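Local coordinates for protein 7,8-dihydro-6-hydroxymethylpterin pyrophosphokinase-dihydropteroate synthase (Plasmodium falciparum, PDB 6JWS) that probably makes the pterin diphosphate from hydroxymethyldihydropterin and ATP and joins it to 4-aminobenzoate, giving dihydropteroate for folate synthesis, at residues I514-L528 and F561-D575. The protein carries 1 engineered substitution. Residues are numbered along the deposited sequence; the frame is centred on the assembly and turned at random.
Sequences IKLLKKKNKFYSVVL and FLVLNGIPRYRILFD. With PT1 (pteroic acid), chain I.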
loop_
_atom_site.group_PDB
_atom_site.type_symbol
_atom_site.label_atom_id
_atom_site.label_comp_id
_atom_site.label_asym_id
_atom_site.label_seq_id
_atom_site.Cartn_x
_atom_site.Cartn_y
_atom_site.Cartn_z
ATOM N N ILE B 514 26.454 12.130 24.307
ATOM C CA ILE B 514 26.488 12.754 22.989
ATOM C C ILE B 514 27.935 13.015 22.566
ATOM O O ILE B 514 28.299 12.808 21.407
ATOM C CB ILE B 514 25.601 14.020 23.001
ATOM C CG1 ILE B 514 24.133 13.650 22.799
ATOM C CG2 ILE B 514 26.055 15.094 22.020
ATOM C CD1 ILE B 514 23.178 14.674 23.381
ATOM N N LYS B 515 28.779 13.384 23.531
ATOM C CA LYS B 515 30.197 13.593 23.277
ATOM C C LYS B 515 30.860 12.298 22.828
ATOM O O LYS B 515 31.888 12.330 22.158
ATOM C CB LYS B 515 30.939 14.025 24.544
ATOM C CG LYS B 515 30.516 15.346 25.176
ATOM C CD LYS B 515 31.460 15.640 26.324
ATOM C CE LYS B 515 30.780 16.002 27.624
ATOM N NZ LYS B 515 31.385 15.308 28.789
ATOM N N LEU B 516 30.275 11.158 23.186
ATOM C CA LEU B 516 30.837 9.887 22.779
ATOM C C LEU B 516 30.525 9.585 21.310
ATOM O O LEU B 516 31.118 8.655 20.774
ATOM C CB LEU B 516 30.299 8.778 23.696
ATOM C CG LEU B 516 30.660 8.849 25.189
ATOM C CD1 LEU B 516 30.092 7.637 25.929
ATOM C CD2 LEU B 516 32.175 8.895 25.386
ATOM N N LEU B 517 29.604 10.329 20.659
ATOM C CA LEU B 517 29.223 10.024 19.275
ATOM C C LEU B 517 30.230 10.627 18.297
ATOM O O LEU B 517 30.067 10.511 17.078
ATOM C CB LEU B 517 27.833 10.574 18.944
ATOM C CG LEU B 517 26.678 10.065 19.797
ATOM C CD1 LEU B 517 25.438 10.906 19.538
ATOM C CD2 LEU B 517 26.421 8.590 19.523
ATOM N N LYS B 518 31.258 11.274 18.851
ATOM C CA LYS B 518 32.278 11.981 18.095
ATOM C C LYS B 518 33.657 11.588 18.623
ATOM O O LYS B 518 33.894 11.579 19.828
ATOM C CB LYS B 518 32.048 13.487 18.245
ATOM C CG LYS B 518 31.192 14.109 17.152
ATOM C CD LYS B 518 30.469 15.400 17.492
ATOM C CE LYS B 518 31.241 16.408 18.314
ATOM N NZ LYS B 518 30.460 16.791 19.516
ATOM N N LYS B 519 34.547 11.212 17.707
ATOM C CA LYS B 519 35.958 11.061 18.016
ATOM C C LYS B 519 36.764 11.917 17.041
ATOM O O LYS B 519 36.190 12.644 16.235
ATOM C CB LYS B 519 36.360 9.587 17.943
ATOM C CG LYS B 519 35.843 8.716 19.076
ATOM C CD LYS B 519 36.774 7.569 19.411
ATOM C CE LYS B 519 36.875 6.516 18.326
ATOM N NZ LYS B 519 36.092 5.309 18.680
ATOM N N LYS B 520 38.093 11.811 17.117
ATOM C CA LYS B 520 39.006 12.575 16.277
ATOM C C LYS B 520 38.724 12.322 14.794
ATOM O O LYS B 520 38.801 13.247 13.989
ATOM C CB LYS B 520 40.466 12.273 16.649
ATOM C CG LYS B 520 41.035 13.070 17.823
ATOM C CD LYS B 520 42.428 12.630 18.263
ATOM C CE LYS B 520 42.505 12.075 19.675
ATOM N NZ LYS B 520 41.801 10.779 19.820
ATOM N N ASN B 521 38.384 11.074 14.443
ATOM C CA ASN B 521 38.192 10.683 13.052
ATOM C C ASN B 521 36.820 10.026 12.840
ATOM O O ASN B 521 36.311 9.993 11.716
ATOM C CB ASN B 521 39.379 9.866 12.524
ATOM C CG ASN B 521 39.461 9.807 11.007
ATOM O OD1 ASN B 521 39.100 10.758 10.312
ATOM N ND2 ASN B 521 39.959 8.697 10.478
ATOM N N LYS B 522 36.191 9.557 13.925
ATOM C CA LYS B 522 34.959 8.789 13.824
ATOM C C LYS B 522 33.762 9.641 14.236
ATOM O O LYS B 522 33.845 10.426 15.178
ATOM C CB LYS B 522 35.008 7.584 14.770
ATOM C CG LYS B 522 35.459 6.281 14.139
ATOM C CD LYS B 522 34.469 5.744 13.135
ATOM C CE LYS B 522 33.539 4.694 13.704
ATOM N NZ LYS B 522 34.249 3.432 14.025
ATOM N N PHE B 523 32.644 9.433 13.536
ATOM C CA PHE B 523 31.331 9.821 14.024
ATOM C C PHE B 523 30.507 8.554 14.221
ATOM O O PHE B 523 30.719 7.564 13.521
ATOM C CB PHE B 523 30.635 10.791 13.066
ATOM C CG PHE B 523 31.258 12.160 12.942
ATOM C CD1 PHE B 523 30.959 13.166 13.845
ATOM C CD2 PHE B 523 32.113 12.459 11.887
ATOM C CE1 PHE B 523 31.525 14.426 13.724
ATOM C CE2 PHE B 523 32.674 13.718 11.763
ATOM C CZ PHE B 523 32.377 14.701 12.680
ATOM N N TYR B 524 29.584 8.593 15.192
ATOM C CA TYR B 524 28.631 7.506 15.355
ATOM C C TYR B 524 27.200 8.013 15.202
ATOM O O TYR B 524 26.882 9.140 15.581
ATOM C CB TYR B 524 28.786 6.812 16.711
ATOM C CG TYR B 524 30.137 6.196 16.942
ATOM C CD1 TYR B 524 30.406 4.897 16.539
ATOM C CD2 TYR B 524 31.148 6.905 17.576
ATOM C CE1 TYR B 524 31.640 4.305 16.765
ATOM C CE2 TYR B 524 32.391 6.331 17.813
ATOM C CZ TYR B 524 32.639 5.030 17.396
ATOM O OH TYR B 524 33.859 4.463 17.615
ATOM N N SER B 525 26.342 7.123 14.685
ATOM C CA SER B 525 24.942 7.440 14.484
ATOM C C SER B 525 24.157 7.139 15.748
ATOM O O SER B 525 24.617 6.405 16.621
ATOM C CB SER B 525 24.423 6.673 13.324
ATOM O OG SER B 525 25.019 7.185 12.154
ATOM N N VAL B 526 22.934 7.668 15.807
ATOM C CA VAL B 526 22.183 7.629 17.044
ATOM C C VAL B 526 20.695 7.593 16.724
ATOM O O VAL B 526 20.234 8.339 15.853
ATOM C CB VAL B 526 22.543 8.815 17.959
ATOM C CG1 VAL B 526 22.477 10.172 17.248
ATOM C CG2 VAL B 526 21.719 8.796 19.246
ATOM N N VAL B 527 19.972 6.728 17.456
ATOM C CA VAL B 527 18.527 6.708 17.424
ATOM C C VAL B 527 18.017 7.488 18.643
ATOM O O VAL B 527 18.419 7.217 19.770
ATOM C CB VAL B 527 18.007 5.254 17.386
ATOM C CG1 VAL B 527 16.485 5.182 17.223
ATOM C CG2 VAL B 527 18.702 4.420 16.298
ATOM N N LEU B 528 17.134 8.473 18.408
ATOM C CA LEU B 528 16.464 9.170 19.489
ATOM C C LEU B 528 15.012 8.712 19.551
ATOM O O LEU B 528 14.268 8.810 18.562
ATOM C CB LEU B 528 16.525 10.682 19.252
ATOM C CG LEU B 528 17.916 11.277 19.027
ATOM C CD1 LEU B 528 17.785 12.732 18.569
ATOM C CD2 LEU B 528 18.781 11.157 20.291
ATOM N N PHE B 561 19.316 20.002 19.438
ATOM C CA PHE B 561 20.320 20.000 20.492
ATOM C C PHE B 561 21.553 19.216 20.054
ATOM O O PHE B 561 22.663 19.718 20.161
ATOM C CB PHE B 561 19.764 19.428 21.792
ATOM C CG PHE B 561 20.764 19.351 22.921
ATOM C CD1 PHE B 561 21.204 20.504 23.559
ATOM C CD2 PHE B 561 21.229 18.128 23.385
ATOM C CE1 PHE B 561 22.088 20.437 24.630
ATOM C CE2 PHE B 561 22.108 18.064 24.460
ATOM C CZ PHE B 561 22.551 19.216 25.071
ATOM N N LEU B 562 21.367 18.007 19.526
ATOM C CA LEU B 562 22.510 17.231 19.076
ATOM C C LEU B 562 23.258 17.989 17.982
ATOM O O LEU B 562 24.489 18.030 17.978
ATOM C CB LEU B 562 22.052 15.856 18.573
ATOM C CG LEU B 562 22.103 14.757 19.630
ATOM C CD1 LEU B 562 21.019 14.933 20.684
ATOM C CD2 LEU B 562 22.023 13.382 18.983
ATOM N N VAL B 563 22.509 18.570 17.046
ATOM C CA VAL B 563 23.114 19.243 15.908
ATOM C C VAL B 563 23.879 20.493 16.373
ATOM O O VAL B 563 24.966 20.775 15.867
ATOM C CB VAL B 563 22.053 19.518 14.816
ATOM C CG1 VAL B 563 22.374 20.722 13.957
ATOM C CG2 VAL B 563 21.776 18.279 13.962
ATOM N N LEU B 564 23.335 21.220 17.362
ATOM C CA LEU B 564 24.043 22.354 17.940
ATOM C C LEU B 564 25.393 21.890 18.486
ATOM O O LEU B 564 26.344 22.655 18.555
ATOM C CB LEU B 564 23.199 22.923 19.083
ATOM C CG LEU B 564 23.799 24.110 19.847
ATOM C CD1 LEU B 564 23.971 25.333 18.937
ATOM C CD2 LEU B 564 22.886 24.474 21.020
ATOM N N ASN B 565 25.477 20.613 18.864
ATOM C CA ASN B 565 26.661 20.133 19.550
ATOM C C ASN B 565 27.550 19.396 18.555
ATOM O O ASN B 565 28.430 18.643 18.956
ATOM C CB ASN B 565 26.276 19.368 20.825
ATOM C CG ASN B 565 25.960 20.328 21.950
ATOM O OD1 ASN B 565 26.889 20.859 22.570
ATOM N ND2 ASN B 565 24.680 20.581 22.207
ATOM N N GLY B 566 27.248 19.574 17.262
ATOM C CA GLY B 566 28.096 19.096 16.186
ATOM C C GLY B 566 27.888 17.632 15.828
ATOM O O GLY B 566 28.747 17.028 15.195
ATOM N N ILE B 567 26.753 17.044 16.229
ATOM C CA ILE B 567 26.409 15.731 15.698
ATOM C C ILE B 567 25.856 15.942 14.288
ATOM O O ILE B 567 24.952 16.743 14.093
ATOM C CB ILE B 567 25.422 14.983 16.617
ATOM C CG1 ILE B 567 25.975 14.851 18.045
ATOM C CG2 ILE B 567 25.047 13.625 16.018
ATOM C CD1 ILE B 567 27.394 14.297 18.114
ATOM N N PRO B 568 26.459 15.330 13.246
ATOM C CA PRO B 568 25.993 15.542 11.873
ATOM C C PRO B 568 24.513 15.158 11.758
ATOM O O PRO B 568 24.117 14.095 12.234
ATOM C CB PRO B 568 26.856 14.576 11.047
ATOM C CG PRO B 568 28.091 14.301 11.906
ATOM C CD PRO B 568 27.630 14.433 13.343
ATOM N N ARG B 569 23.718 16.038 11.122
ATOM C CA ARG B 569 22.275 15.897 10.964
ATOM C C ARG B 569 21.887 14.550 10.348
ATOM O O ARG B 569 20.893 13.952 10.765
ATOM C CB ARG B 569 21.698 17.047 10.127
ATOM C CG ARG B 569 20.172 17.097 10.104
ATOM C CD ARG B 569 19.631 18.270 9.293
ATOM N NE ARG B 569 20.030 19.518 9.918
ATOM C CZ ARG B 569 19.241 20.233 10.709
ATOM N NH1 ARG B 569 17.981 19.864 10.908
ATOM N NH2 ARG B 569 19.721 21.331 11.263
ATOM N N TYR B 570 22.658 14.086 9.359
ATOM C CA TYR B 570 22.332 12.895 8.589
ATOM C C TYR B 570 22.621 11.621 9.394
ATOM O O TYR B 570 22.401 10.517 8.903
ATOM C CB TYR B 570 23.096 12.916 7.259
ATOM C CG TYR B 570 24.584 13.092 7.408
ATOM C CD1 TYR B 570 25.396 12.003 7.655
ATOM C CD2 TYR B 570 25.173 14.345 7.364
ATOM C CE1 TYR B 570 26.757 12.134 7.849
ATOM C CE2 TYR B 570 26.537 14.496 7.544
ATOM C CZ TYR B 570 27.329 13.385 7.775
ATOM O OH TYR B 570 28.674 13.504 7.976
ATOM N N ARG B 571 23.079 11.760 10.650
ATOM C CA ARG B 571 23.395 10.587 11.461
ATOM C C ARG B 571 22.386 10.398 12.599
ATOM O O ARG B 571 22.599 9.561 13.471
ATOM C CB ARG B 571 24.818 10.662 12.032
ATOM C CG ARG B 571 25.904 10.234 11.052
ATOM C CD ARG B 571 27.280 10.188 11.701
ATOM N NE ARG B 571 28.302 9.648 10.820
ATOM C CZ ARG B 571 28.571 8.355 10.654
ATOM N NH1 ARG B 571 27.858 7.443 11.312
ATOM N NH2 ARG B 571 29.539 7.983 9.831
ATOM N N ILE B 572 21.284 11.147 12.580
ATOM C CA ILE B 572 20.326 11.124 13.680
ATOM C C ILE B 572 19.016 10.542 13.163
ATOM O O ILE B 572 18.464 11.056 12.199
ATOM C CB ILE B 572 20.109 12.556 14.213
ATOM C CG1 ILE B 572 21.430 13.151 14.718
ATOM C CG2 ILE B 572 19.016 12.592 15.275
ATOM C CD1 ILE B 572 21.391 14.636 14.960
ATOM N N LEU B 573 18.515 9.492 13.820
ATOM C CA LEU B 573 17.281 8.843 13.411
ATOM C C LEU B 573 16.226 9.061 14.486
ATOM O O LEU B 573 16.576 9.237 15.658
ATOM C CB LEU B 573 17.593 7.367 13.195
ATOM C CG LEU B 573 18.694 7.127 12.156
ATOM C CD1 LEU B 573 19.939 6.574 12.817
ATOM C CD2 LEU B 573 18.209 6.166 11.093
ATOM N N PHE B 574 14.955 9.107 14.058
ATOM C CA PHE B 574 13.825 9.379 14.930
ATOM C C PHE B 574 13.068 8.090 15.194
ATOM O O PHE B 574 12.918 7.261 14.292
ATOM C CB PHE B 574 12.805 10.300 14.253
ATOM C CG PHE B 574 13.230 11.735 14.070
ATOM C CD1 PHE B 574 14.409 12.054 13.418
ATOM C CD2 PHE B 574 12.406 12.774 14.447
ATOM C CE1 PHE B 574 14.772 13.385 13.244
ATOM C CE2 PHE B 574 12.780 14.101 14.303
ATOM C CZ PHE B 574 13.969 14.407 13.711
ATOM N N ASP B 575 12.543 7.982 16.425
ATOM C CA ASP B 575 11.719 6.851 16.818
ATOM C C ASP B 575 10.595 7.373 17.714
ATOM O O ASP B 575 10.855 8.004 18.735
ATOM C CB ASP B 575 12.578 5.734 17.434
ATOM C CG ASP B 575 11.795 4.476 17.784
ATOM O OD1 ASP B 575 10.547 4.524 17.758
ATOM O OD2 ASP B 575 12.432 3.425 18.036
HETATM C C2 PT1 I . 11.669 0.670 20.473
HETATM C C3 PT1 I . 12.165 -0.214 21.528
HETATM C C5 PT1 I . 13.596 -0.121 21.836
HETATM N N6 PT1 I . 11.376 -1.088 22.199
HETATM C C7 PT1 I . 13.831 1.596 20.182
HETATM N N9 PT1 I . 14.359 0.772 21.143
HETATM C C10 PT1 I . 11.914 -1.854 23.185
HETATM N N11 PT1 I . 14.627 2.505 19.510
HETATM C C12 PT1 I . 13.263 -1.747 23.500
HETATM C C21 PT1 I . 4.536 -3.033 24.788
HETATM O O22 PT1 I . 4.106 -4.203 24.601
HETATM O O1 PT1 I . 10.371 0.643 20.144
HETATM N N4 PT1 I . 12.514 1.520 19.850
HETATM N N8 PT1 I . 14.070 -0.908 22.817
HETATM C C13 PT1 I . 11.011 -2.783 23.951
HETATM N N14 PT1 I . 10.120 -1.965 24.818
HETATM C C15 PT1 I . 8.788 -2.204 24.826
HETATM C C16 PT1 I . 7.880 -1.147 25.050
HETATM C C17 PT1 I . 8.330 -3.545 24.613
HETATM C C18 PT1 I . 6.491 -1.425 25.040
HETATM C C19 PT1 I . 6.937 -3.810 24.625
HETATM C C20 PT1 I . 6.021 -2.746 24.818
HETATM O O23 PT1 I . 3.731 -2.099 24.944
#
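V526 to L528 pair in parallel with I572 to F574, their short axes inclined by 20°, as neighbouring strands of the TIM barrel of the pterin-binding domain, joined by a beta-alpha-beta crossover through helix 547-564. The backbone bonds run from V526 N to R571 O (3.0 Å) through the straight L528 N to L573 O to a weak one from D575 N to L528 O. On the helix-facing side V526 CG1 meets L562 CD2 tip to tip at 3.7 Å, while L528 CD1 rests on I572 CG2. I514 slants across the C-terminal end of the helix, its CD1 close against L562 CD1 and at the ring edge of F561. A Schellman motif with G566 at C-prime ends that helix, and K518, bent at chi3 and chi4, donates from NZ to N565 O (2.8 Å). P568 CG lies over one face of F523, a CH-pi contact 3.9 Å from the centroid. The extended R571 passes F523 CB, and F523 O lies over one guanidinium face, toward the rim; NH1 donates to S525 OG, which also pairs with V377 O, and NE forms a salt bridge with E35 of the kinase half. Near the C-terminal strand ends V527 and D575 line the pteroic acid pocket: D575 OD2 accepts a 2.8 Å bond from N11 of pteroic acid and lies 2.6 Å from its N4.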